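Local coordinates for STING-associated CdnE c-di-GMP synthase (PDB 6WT8), which synthesises the cyclic dinucleotide c-di-GMP, probably from GTP, as a CD-NTase of a STING-associated CBASS system, presumably to activate STING, at residues A[288-291]-A[292-296]; A[251-254]-A[255-258]; A[206-209]-A[210-214]; A[238-241]-A[242-246]. All coordinates share one frame; numbering follows the deposited sequence.

Contact 1: residues A[288-291]-A[292-296]; sequences IDVK and KYEDL
Ile288 meets the Tyr293 ring with its CG2 branch, 3.6 Å from CD1, the two side chains crossing at about a right angle. Its carbonyl O lies at the edge of that ring, in plane, and a water bridges it to Tyr293 OH. Asp289 works mostly through polar atoms: its OD1 takes the backbone N-H of Lys291 at 2.9 Å, from above the carboxylate plane, and so closes an Asx turn, while its O accepts from Lys292 N. The extended Lys292 chain runs past Asp289 CB, and a second water joins Lys292 NZ to Asp289 N. This loop between helices 278-287 and 300-314 contains a type I beta turn from Tyr293 to Leu296. Val290 O carries two donors, Glu294 N at 2.9 Å nearly in line with the carbonyl and Tyr293 N at 3.1 Å from well above its plane. Tyr293 CG stands between its backbone N and carbonyl carbon (chi1 71°), which turns one ring face over Val290 O. A leucine in place of Tyr293 brings no hydroxyl and no ring, and would probably leave the bridging water without its phenol partner and open a gap beside Ile288 CG2. A third water links Lys291 O to Asp295 N.

Contact 2: residues A[251-254]-A[255-258]; sequences RRLK and NMIR
Arg251 O is gripped by two waters, each 2.8 Å away and each passing the link on to Asn255: water 4 to the backbone N, although its bond to Arg251 O is weak, and water 5 to the side-chain ND2. The first turn of helix 253-266 is thus stitched to the residues before it through solvent. Direct bonds then take over, Met256 N to Arg252 O and Ile257 N to Leu253 O, both in the carbonyl plane, and Arg258 N to Lys254 O at 2.9 Å and almost straight (173°). On the apolar side Leu253 reaches Ile257 CD1 with CG at 4.0 Å and the selenomethionine Met256 CE with CD1 at 4.1 Å. On the polar side Arg258 bends at chi3 (-66°), which folds its guanidinium back so that one face lies against Lys254 CB, 3.7 Å from NH1. From there NH2 makes a weak bond to Asn255 OD1, while NE and NH1 go to the carbonyls of Met55 and Asn96. A leucine in place of Arg258 would probably leave those two carbonyls without their donor and Lys254 CB without its flat cover. Lys254 NZ, held by Asn243 OD1 and Thr95 O, stays 5.8 Å from Arg258 NH1, so the two cations share a helix face with their charges directed to separate neutral acceptors, which probably eases their repulsion.

Contact 3: residues A[206-209]-A[210-214]; sequences VDFM and KTNDK
Phe208 is the tight end of this contact: its CD1 lies 3.2 Å from Asp213 O, which meets the ring at its edge, near the ring plane. The ring swings back over the end of helix 206-211 because CG stands opposite the backbone N (chi1 172°), and Lys214 CA also lies at that edge. Phe208 O is shared by two donors, Asn212 N at 2.8 Å, close to the carbonyl direction, and Thr211 N, which comes from 62° out of the plane. Asn212 then leaves the helix with positive phi, and its OD1 is taken by His143. Thr211 OG1 works both ways, giving its proton to Asp207 O at 2.8 Å and accepting the N-H of Asp213 at 3.2 Å, the bond that makes an ST turn. Beyond the helix, Asp213 and Lys214 make salt bridges with Arg216 and Glu88. Met209 packs on Leu122 and Leu140 of helices 119-126 and 134-146.

The other side is looser. Lys210 runs out extended and lays CE 3.7 Å from Val206 CG1, but its NZ stays 4.6 Å from Asp207 OD1, and water 6 joins the two. The helix end is therefore fixed by hydroxyl and backbone bonds, whereas the attraction between Asp207 and Lys210 is relayed through water and is probably the more weakly held.

Contact 4: residues A[238-241]-A[242-246]; sequences SIER and INVKD
Ile239 and Asn243 lie side by side and point the same way, CG2 of Ile239 3.6 Å from Asn243 ND2. That amide nitrogen is close to Ile239 O as well, but the angle is too poor for a bond, and one of its N-H groups is given to water 7 at 2.8 Å. The water in turn donates to Glu240 OE2, so amide and carboxylate are joined across one turn through solvent, Asn243 OD1 being taken by Lys254 NZ. The backbone needs no such help: Ser238, Ile239, Glu240 and Arg241 give their carbonyls to the N-H groups of Ile242, Asn243, Val244 and Lys245, with donor-acceptor distances of 2.9 to 3.0 Å. This is the regular i to i+4 pattern in the middle of helix 235-248, and each donor is tilted by 21 to 27° from its carbonyl plane. Asp246 N continues it to Ile242 O.

Between side chains the contact is thin. Glu240, bent at chi2 (72°), brings OE1 to 3.9 Å from Val244 CG2, the two crossing at a slant, while Ile242 folds CG1 and CD1 over Ser238 O. The long polar chains find partners beyond the segments. Arg241, extended as far as NE, carries NH1 to the carbonyl of Val325, and Lys245 NZ donates to Tyr286 O and makes a cation-pi contact with the same tyrosine. Asp246 OD1, turned away from residues 238-241, accepts the backbone N-H of Lys254 at the start of helix 253-266.

Contacts 4 and 2 sit on consecutive helices, 235-248 and 253-266, and touch directly: Asp246 O lies 2.8 Å from Arg251 N, a probable hydrogen bond. Contact 2 is the buried one, with apolar and cationic sides, whereas contact 4 is largely on the surface. Contact 1, a partly buried loop, packs Tyr293 on Met256 and Val290 on Lys245, and its Leu296 O takes Arg252 NE, so it closes against both helices. Contact 3 stands apart, its nearest atoms about 6 Å from contact 4, and belongs to the end of a short helix following strand 192-204. Contacts 1 and 3 each combine a side-chain-closed turn with a doubly accepting carbonyl.

Contact 1: residues A[288-291]-A[292-296]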
loop_
_atom_site.group_PDB
_atom_site.type_symbol
_atom_site.label_atom_id
_atom_site.label_comp_id
_atom_site.label_asym_id
_atom_site.label_seq_id
_atom_site.Cartn_x
_atom_site.Cartn_y
_atom_site.Cartn_z
ATOM N N ILE A 288 -7.810 -13.302 -1.458
ATOM C CA ILE A 288 -7.707 -14.750 -1.299
ATOM C C ILE A 288 -8.188 -15.134 0.101
ATOM O O ILE A 288 -7.860 -14.479 1.096
ATOM C CB ILE A 288 -6.254 -15.215 -1.568
ATOM C CG1 ILE A 288 -5.873 -14.917 -3.028
ATOM C CG2 ILE A 288 -6.084 -16.730 -1.338
ATOM C CD1 ILE A 288 -4.412 -15.177 -3.414
ATOM N N ASP A 289 -8.956 -16.225 0.189
ATOM C CA ASP A 289 -9.509 -16.677 1.463
ATOM C C ASP A 289 -8.365 -17.162 2.334
ATOM O O ASP A 289 -7.637 -18.065 1.914
ATOM C CB ASP A 289 -10.509 -17.812 1.190
ATOM C CG ASP A 289 -11.109 -18.445 2.471
ATOM O OD1 ASP A 289 -10.720 -18.163 3.646
ATOM O OD2 ASP A 289 -12.021 -19.286 2.273
ATOM N N VAL A 290 -8.197 -16.578 3.542
ATOM C CA VAL A 290 -7.028 -16.940 4.345
ATOM C C VAL A 290 -6.997 -18.416 4.680
ATOM O O VAL A 290 -5.913 -18.978 4.877
ATOM C CB VAL A 290 -6.903 -16.151 5.660
ATOM C CG1 VAL A 290 -6.510 -14.717 5.387
ATOM C CG2 VAL A 290 -8.176 -16.313 6.554
ATOM N N LYS A 291 -8.163 -19.069 4.802
ATOM C CA LYS A 291 -8.126 -20.481 5.187
ATOM C C LYS A 291 -7.438 -21.337 4.131
ATOM O O LYS A 291 -6.995 -22.454 4.437
ATOM C CB LYS A 291 -9.533 -21.017 5.466
ATOM C CG LYS A 291 -10.148 -20.307 6.637
ATOM C CD LYS A 291 -11.190 -21.163 7.352
ATOM C CE LYS A 291 -11.290 -20.713 8.791
ATOM N NZ LYS A 291 -11.653 -19.265 8.830
ATOM N N LYS A 292 -7.353 -20.850 2.897
ATOM C CA LYS A 292 -6.720 -21.636 1.853
ATOM C C LYS A 292 -5.218 -21.633 1.953
ATOM O O LYS A 292 -4.603 -22.536 1.402
ATOM C CB LYS A 292 -7.123 -21.129 0.478
ATOM C CG LYS A 292 -8.632 -21.312 0.278
ATOM C CD LYS A 292 -9.049 -20.769 -1.066
ATOM C CE LYS A 292 -10.586 -20.903 -1.239
ATOM N NZ LYS A 292 -11.123 -20.191 -2.425
ATOM N N TYR A 293 -4.623 -20.687 2.693
ATOM C CA TYR A 293 -3.180 -20.604 2.663
ATOM C C TYR A 293 -2.494 -20.300 3.999
ATOM O O TYR A 293 -1.253 -20.332 4.038
ATOM C CB TYR A 293 -2.748 -19.556 1.618
ATOM C CG TYR A 293 -3.023 -18.106 1.957
ATOM C CD1 TYR A 293 -4.244 -17.504 1.631
ATOM C CD2 TYR A 293 -2.071 -17.370 2.658
ATOM C CE1 TYR A 293 -4.461 -16.147 1.937
ATOM C CE2 TYR A 293 -2.247 -16.058 2.924
ATOM C CZ TYR A 293 -3.454 -15.469 2.593
ATOM O OH TYR A 293 -3.651 -14.130 2.927
ATOM N N GLU A 294 -3.228 -19.995 5.082
ATOM C CA GLU A 294 -2.557 -19.557 6.296
ATOM C C GLU A 294 -1.654 -20.619 6.919
ATOM O O GLU A 294 -0.779 -20.257 7.723
ATOM C CB GLU A 294 -3.572 -19.092 7.320
ATOM C CG GLU A 294 -4.446 -20.217 7.885
ATOM C CD GLU A 294 -5.450 -19.622 8.849
ATOM O OE1 GLU A 294 -6.311 -18.872 8.360
ATOM O OE2 GLU A 294 -5.328 -19.831 10.074
ATOM N N ASP A 295 -1.806 -21.899 6.565
ATOM C CA ASP A 295 -0.938 -22.930 7.142
ATOM C C ASP A 295 -0.039 -23.556 6.093
ATOM O O ASP A 295 0.608 -24.577 6.361
ATOM C CB ASP A 295 -1.773 -24.003 7.844
ATOM C CG ASP A 295 -2.423 -23.476 9.103
ATOM O OD1 ASP A 295 -1.756 -22.730 9.852
ATOM O OD2 ASP A 295 -3.582 -23.874 9.375
ATOM N N LEU A 296 0.035 -22.970 4.917
ATOM C CA LEU A 296 0.885 -23.546 3.879
ATOM C C LEU A 296 2.338 -23.106 4.045
ATOM O O LEU A 296 2.628 -21.957 4.407
ATOM C CB LEU A 296 0.410 -23.096 2.496
ATOM C CG LEU A 296 -0.903 -23.759 2.036
ATOM C CD1 LEU A 296 -1.170 -23.245 0.621
ATOM C CD2 LEU A 296 -0.785 -25.237 1.993
HETATM O O HOH W 1 -5.678 -12.943 1.664
HETATM O O HOH W 2 -9.766 -17.611 -2.281
HETATM O O HOH W 3 -3.865 -23.288 4.956
#

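Contact 2: residues A[251-254]-A[255-258]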
loop_
_atom_site.group_PDB
_atom_site.type_symbol
_atom_site.label_atom_id
_atom_site.label_comp_id
_atom_site.label_asym_id
_atom_site.label_seq_id
_atom_site.Cartn_x
_atom_site.Cartn_y
_atom_site.Cartn_z
ATOM N N ARG A 251 0.965 -14.382 8.937
ATOM C CA ARG A 251 2.131 -13.662 8.402
ATOM C C ARG A 251 2.554 -14.219 7.053
ATOM O O ARG A 251 3.760 -14.356 6.773
ATOM C CB ARG A 251 3.293 -13.634 9.414
ATOM C CG ARG A 251 2.873 -12.894 10.690
ATOM C CD ARG A 251 3.962 -12.746 11.742
ATOM N NE ARG A 251 4.308 -14.008 12.423
ATOM C CZ ARG A 251 5.126 -14.090 13.471
ATOM N NH1 ARG A 251 5.723 -12.989 13.954
ATOM N NH2 ARG A 251 5.365 -15.259 14.007
ATOM N N ARG A 252 1.562 -14.495 6.192
ATOM C CA ARG A 252 1.828 -14.929 4.817
ATOM C C ARG A 252 1.377 -13.938 3.750
ATOM O O ARG A 252 1.927 -13.989 2.615
ATOM C CB ARG A 252 1.153 -16.278 4.541
ATOM C CG ARG A 252 2.052 -17.435 5.120
ATOM C CD ARG A 252 1.207 -18.458 5.719
ATOM N NE ARG A 252 1.888 -19.717 5.983
ATOM C CZ ARG A 252 2.307 -20.114 7.203
ATOM N NH1 ARG A 252 2.288 -19.273 8.234
ATOM N NH2 ARG A 252 2.782 -21.362 7.365
ATOM N N LEU A 253 0.385 -13.087 4.035
ATOM C CA LEU A 253 -0.181 -12.224 2.984
ATOM C C LEU A 253 0.884 -11.310 2.406
ATOM O O LEU A 253 0.991 -11.175 1.176
ATOM C CB LEU A 253 -1.331 -11.378 3.564
ATOM C CG LEU A 253 -1.816 -10.256 2.644
ATOM C CD1 LEU A 253 -2.437 -10.882 1.405
ATOM C CD2 LEU A 253 -2.847 -9.403 3.398
ATOM N N LYS A 254 1.649 -10.647 3.255
ATOM C CA LYS A 254 2.664 -9.713 2.730
ATOM C C LYS A 254 3.726 -10.431 1.909
ATOM O O LYS A 254 4.226 -9.863 0.907
ATOM C CB LYS A 254 3.340 -8.940 3.855
ATOM C CG LYS A 254 2.351 -7.951 4.491
ATOM C CD LYS A 254 3.086 -7.233 5.670
ATOM C CE LYS A 254 2.159 -6.371 6.477
ATOM N NZ LYS A 254 2.910 -5.528 7.464
ATOM N N ASN A 255 4.082 -11.661 2.285
ATOM C CA ASN A 255 5.039 -12.406 1.476
ATOM C C ASN A 255 4.493 -12.634 0.069
ATOM O O ASN A 255 5.228 -12.484 -0.925
ATOM C CB ASN A 255 5.354 -13.750 2.150
ATOM C CG ASN A 255 6.080 -13.573 3.467
ATOM O OD1 ASN A 255 6.862 -12.624 3.647
ATOM N ND2 ASN A 255 5.900 -14.540 4.369
HETATM N N MSE A 256 3.179 -12.905 -0.050
HETATM C CA MSE A 256 2.573 -13.095 -1.394
HETATM C C MSE A 256 2.583 -11.778 -2.165
HETATM O O MSE A 256 2.876 -11.763 -3.388
HETATM C CB MSE A 256 1.135 -13.637 -1.335
HETATM C CG MSE A 256 1.187 -15.058 -0.849
HETATM SE SE MSE A 256 -0.598 -15.972 -1.073
HETATM C CE MSE A 256 -1.786 -14.531 -0.324
ATOM N N ILE A 257 2.287 -10.665 -1.486
ATOM C CA ILE A 257 2.256 -9.378 -2.194
ATOM C C ILE A 257 3.641 -9.052 -2.749
ATOM O O ILE A 257 3.798 -8.642 -3.925
ATOM C CB ILE A 257 1.773 -8.296 -1.228
ATOM C CG1 ILE A 257 0.258 -8.480 -1.036
ATOM C CG2 ILE A 257 2.058 -6.856 -1.817
ATOM C CD1 ILE A 257 -0.348 -7.625 0.083
ATOM N N ARG A 258 4.670 -9.154 -1.878
ATOM C CA ARG A 258 6.023 -8.794 -2.317
ATOM C C ARG A 258 6.489 -9.730 -3.423
ATOM O O ARG A 258 7.180 -9.298 -4.343
ATOM C CB ARG A 258 6.973 -8.816 -1.108
ATOM C CG ARG A 258 6.630 -7.669 -0.132
ATOM C CD ARG A 258 7.700 -7.498 0.964
ATOM N NE ARG A 258 7.671 -8.682 1.798
ATOM C CZ ARG A 258 7.242 -8.772 3.064
ATOM N NH1 ARG A 258 6.827 -7.765 3.861
ATOM N NH2 ARG A 258 7.256 -9.960 3.604
HETATM O O HOH W 4 3.801 -12.003 5.235
HETATM O O HOH W 5 6.537 -14.160 7.250
#

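Contact 3: residues A[206-209]-A[210-214]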
loop_
_atom_site.group_PDB
_atom_site.type_symbol
_atom_site.label_atom_id
_atom_site.label_comp_id
_atom_site.label_asym_id
_atom_site.label_seq_id
_atom_site.Cartn_x
_atom_site.Cartn_y
_atom_site.Cartn_z
ATOM N N VAL A 206 -19.575 8.057 5.335
ATOM C CA VAL A 206 -20.586 7.473 6.212
ATOM C C VAL A 206 -20.003 6.324 7.029
ATOM O O VAL A 206 -20.283 6.211 8.235
ATOM C CB VAL A 206 -21.799 7.013 5.392
ATOM C CG1 VAL A 206 -22.784 6.291 6.336
ATOM C CG2 VAL A 206 -22.445 8.240 4.702
ATOM N N ASP A 207 -19.176 5.469 6.413
ATOM C CA ASP A 207 -18.615 4.361 7.191
ATOM C C ASP A 207 -17.696 4.859 8.310
ATOM O O ASP A 207 -17.694 4.291 9.426
ATOM C CB ASP A 207 -17.894 3.385 6.257
ATOM C CG ASP A 207 -18.858 2.444 5.532
ATOM O OD1 ASP A 207 -20.023 2.257 5.977
ATOM O OD2 ASP A 207 -18.431 1.901 4.501
ATOM N N PHE A 208 -16.910 5.903 8.045
ATOM C CA PHE A 208 -16.157 6.520 9.130
ATOM C C PHE A 208 -17.101 7.079 10.206
ATOM O O PHE A 208 -16.878 6.881 11.406
ATOM C CB PHE A 208 -15.237 7.648 8.622
ATOM C CG PHE A 208 -14.619 8.397 9.753
ATOM C CD1 PHE A 208 -13.647 7.775 10.543
ATOM C CD2 PHE A 208 -15.039 9.666 10.061
ATOM C CE1 PHE A 208 -13.119 8.424 11.639
ATOM C CE2 PHE A 208 -14.510 10.356 11.126
ATOM C CZ PHE A 208 -13.540 9.742 11.931
HETATM N N MSE A 209 -18.131 7.809 9.800
HETATM C CA MSE A 209 -18.963 8.488 10.786
HETATM C C MSE A 209 -19.776 7.473 11.591
HETATM O O MSE A 209 -20.152 7.739 12.735
HETATM C CB MSE A 209 -19.839 9.535 10.090
HETATM C CG MSE A 209 -18.926 10.685 9.500
HETATM SE SE MSE A 209 -20.053 12.159 8.910
HETATM C CE MSE A 209 -20.555 11.529 7.177
ATOM N N LYS A 210 -19.983 6.264 11.039
ATOM C CA LYS A 210 -20.663 5.199 11.811
ATOM C C LYS A 210 -19.779 4.557 12.882
ATOM O O LYS A 210 -20.313 3.956 13.822
ATOM C CB LYS A 210 -21.140 4.062 10.885
ATOM C CG LYS A 210 -22.330 4.378 10.011
ATOM C CD LYS A 210 -22.646 3.214 9.033
ATOM C CE LYS A 210 -24.011 3.482 8.369
ATOM N NZ LYS A 210 -24.422 2.532 7.276
ATOM N N THR A 211 -18.454 4.600 12.728
ATOM C CA THR A 211 -17.547 3.769 13.509
ATOM C C THR A 211 -16.528 4.559 14.301
ATOM O O THR A 211 -16.051 4.057 15.329
ATOM C CB THR A 211 -16.742 2.829 12.584
ATOM O OG1 THR A 211 -15.999 3.594 11.605
ATOM C CG2 THR A 211 -17.638 1.860 11.857
ATOM N N ASN A 212 -16.132 5.739 13.814
ATOM C CA ASN A 212 -14.985 6.490 14.306
ATOM C C ASN A 212 -13.700 5.670 14.270
ATOM O O ASN A 212 -12.780 5.935 15.054
ATOM C CB ASN A 212 -15.279 7.028 15.699
ATOM C CG ASN A 212 -16.378 8.076 15.640
ATOM O OD1 ASN A 212 -16.372 8.894 14.703
ATOM N ND2 ASN A 212 -17.319 8.063 16.591
ATOM N N ASP A 213 -13.618 4.720 13.334
ATOM C CA ASP A 213 -12.371 3.993 13.082
ATOM C C ASP A 213 -11.420 4.959 12.389
ATOM O O ASP A 213 -11.683 5.386 11.265
ATOM C CB ASP A 213 -12.606 2.769 12.193
ATOM C CG ASP A 213 -13.374 1.637 12.862
ATOM O OD1 ASP A 213 -13.415 1.555 14.124
ATOM O OD2 ASP A 213 -13.931 0.764 12.120
ATOM N N LYS A 214 -10.302 5.315 13.048
ATOM C CA LYS A 214 -9.388 6.301 12.478
ATOM C C LYS A 214 -8.904 5.914 11.078
ATOM O O LYS A 214 -8.689 6.771 10.226
ATOM C CB LYS A 214 -8.216 6.459 13.444
ATOM C CG LYS A 214 -7.213 7.482 13.028
ATOM C CD LYS A 214 -6.032 7.584 14.019
ATOM C CE LYS A 214 -4.920 8.468 13.417
ATOM N NZ LYS A 214 -3.635 8.403 14.168
HETATM O O HOH W 6 -22.440 2.560 5.216
#

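Contact 4: residues A[238-241]-A[242-246]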
loop_
_atom_site.group_PDB
_atom_site.type_symbol
_atom_site.label_atom_id
_atom_site.label_comp_id
_atom_site.label_asym_id
_atom_site.label_seq_id
_atom_site.Cartn_x
_atom_site.Cartn_y
_atom_site.Cartn_z
ATOM N N SER A 238 -6.217 1.099 3.500
ATOM C CA SER A 238 -5.389 0.056 2.902
ATOM C C SER A 238 -4.312 -0.406 3.851
ATOM O O SER A 238 -4.083 -1.630 4.004
ATOM C CB SER A 238 -4.770 0.567 1.604
ATOM O OG SER A 238 -5.796 0.687 0.660
ATOM N N ILE A 239 -3.633 0.528 4.505
ATOM C CA ILE A 239 -2.560 0.155 5.432
ATOM C C ILE A 239 -3.118 -0.719 6.539
ATOM O O ILE A 239 -2.584 -1.793 6.844
ATOM C CB ILE A 239 -1.859 1.403 6.001
ATOM C CG1 ILE A 239 -1.030 2.057 4.909
ATOM C CG2 ILE A 239 -1.055 1.061 7.241
ATOM C CD1 ILE A 239 -0.688 3.515 5.226
ATOM N N GLU A 240 -4.190 -0.257 7.211
ATOM C CA GLU A 240 -4.724 -1.012 8.321
ATOM C C GLU A 240 -5.182 -2.383 7.875
ATOM O O GLU A 240 -4.915 -3.381 8.555
ATOM C CB GLU A 240 -5.856 -0.223 8.973
ATOM C CG GLU A 240 -6.449 -0.907 10.225
ATOM C CD GLU A 240 -5.523 -0.865 11.443
ATOM O OE1 GLU A 240 -5.873 -1.516 12.455
ATOM O OE2 GLU A 240 -4.468 -0.201 11.395
ATOM N N ARG A 241 -5.890 -2.464 6.743
ATOM C CA ARG A 241 -6.473 -3.751 6.368
ATOM C C ARG A 241 -5.392 -4.755 5.950
ATOM O O ARG A 241 -5.514 -5.945 6.277
ATOM C CB ARG A 241 -7.508 -3.549 5.258
ATOM C CG ARG A 241 -8.840 -3.004 5.792
ATOM C CD ARG A 241 -9.798 -2.779 4.601
ATOM N NE ARG A 241 -11.087 -2.379 5.214
ATOM C CZ ARG A 241 -12.160 -2.010 4.510
ATOM N NH1 ARG A 241 -12.147 -1.952 3.171
ATOM N NH2 ARG A 241 -13.280 -1.691 5.183
ATOM N N ILE A 242 -4.362 -4.300 5.201
ATOM C CA ILE A 242 -3.264 -5.209 4.853
ATOM C C ILE A 242 -2.538 -5.673 6.114
ATOM O O ILE A 242 -2.222 -6.871 6.267
ATOM C CB ILE A 242 -2.331 -4.538 3.839
ATOM C CG1 ILE A 242 -3.089 -4.479 2.503
ATOM C CG2 ILE A 242 -1.030 -5.323 3.706
ATOM C CD1 ILE A 242 -2.383 -3.469 1.526
ATOM N N ASN A 243 -2.272 -4.751 7.043
ATOM C CA ASN A 243 -1.565 -5.158 8.263
ATOM C C ASN A 243 -2.391 -6.147 9.079
ATOM O O ASN A 243 -1.871 -7.166 9.583
ATOM C CB ASN A 243 -1.186 -3.918 9.068
ATOM C CG ASN A 243 0.010 -3.187 8.466
ATOM O OD1 ASN A 243 0.774 -3.760 7.669
ATOM N ND2 ASN A 243 0.172 -1.894 8.820
ATOM N N VAL A 244 -3.705 -5.911 9.179
ATOM C CA VAL A 244 -4.561 -6.819 9.944
ATOM C C VAL A 244 -4.677 -8.172 9.267
ATOM O O VAL A 244 -4.551 -9.221 9.913
ATOM C CB VAL A 244 -5.946 -6.177 10.122
ATOM C CG1 VAL A 244 -6.927 -7.223 10.498
ATOM C CG2 VAL A 244 -5.832 -5.135 11.121
ATOM N N LYS A 245 -4.919 -8.197 7.939
ATOM C CA LYS A 245 -5.072 -9.487 7.324
ATOM C C LYS A 245 -3.751 -10.261 7.260
ATOM O O LYS A 245 -3.768 -11.493 7.301
ATOM C CB LYS A 245 -5.728 -9.324 5.942
ATOM C CG LYS A 245 -6.157 -10.693 5.459
ATOM C CD LYS A 245 -6.859 -10.727 4.136
ATOM C CE LYS A 245 -8.343 -10.770 4.201
ATOM N NZ LYS A 245 -8.729 -11.884 3.205
ATOM N N ASP A 246 -2.599 -9.555 7.268
ATOM C CA ASP A 246 -1.346 -10.294 7.340
ATOM C C ASP A 246 -1.279 -11.058 8.657
ATOM O O ASP A 246 -0.869 -12.227 8.682
ATOM C CB ASP A 246 -0.149 -9.346 7.207
ATOM C CG ASP A 246 1.173 -10.130 7.147
ATOM O OD1 ASP A 246 1.398 -10.846 6.153
ATOM O OD2 ASP A 246 1.964 -10.112 8.098
HETATM O O HOH W 7 -1.403 -0.681 10.791
#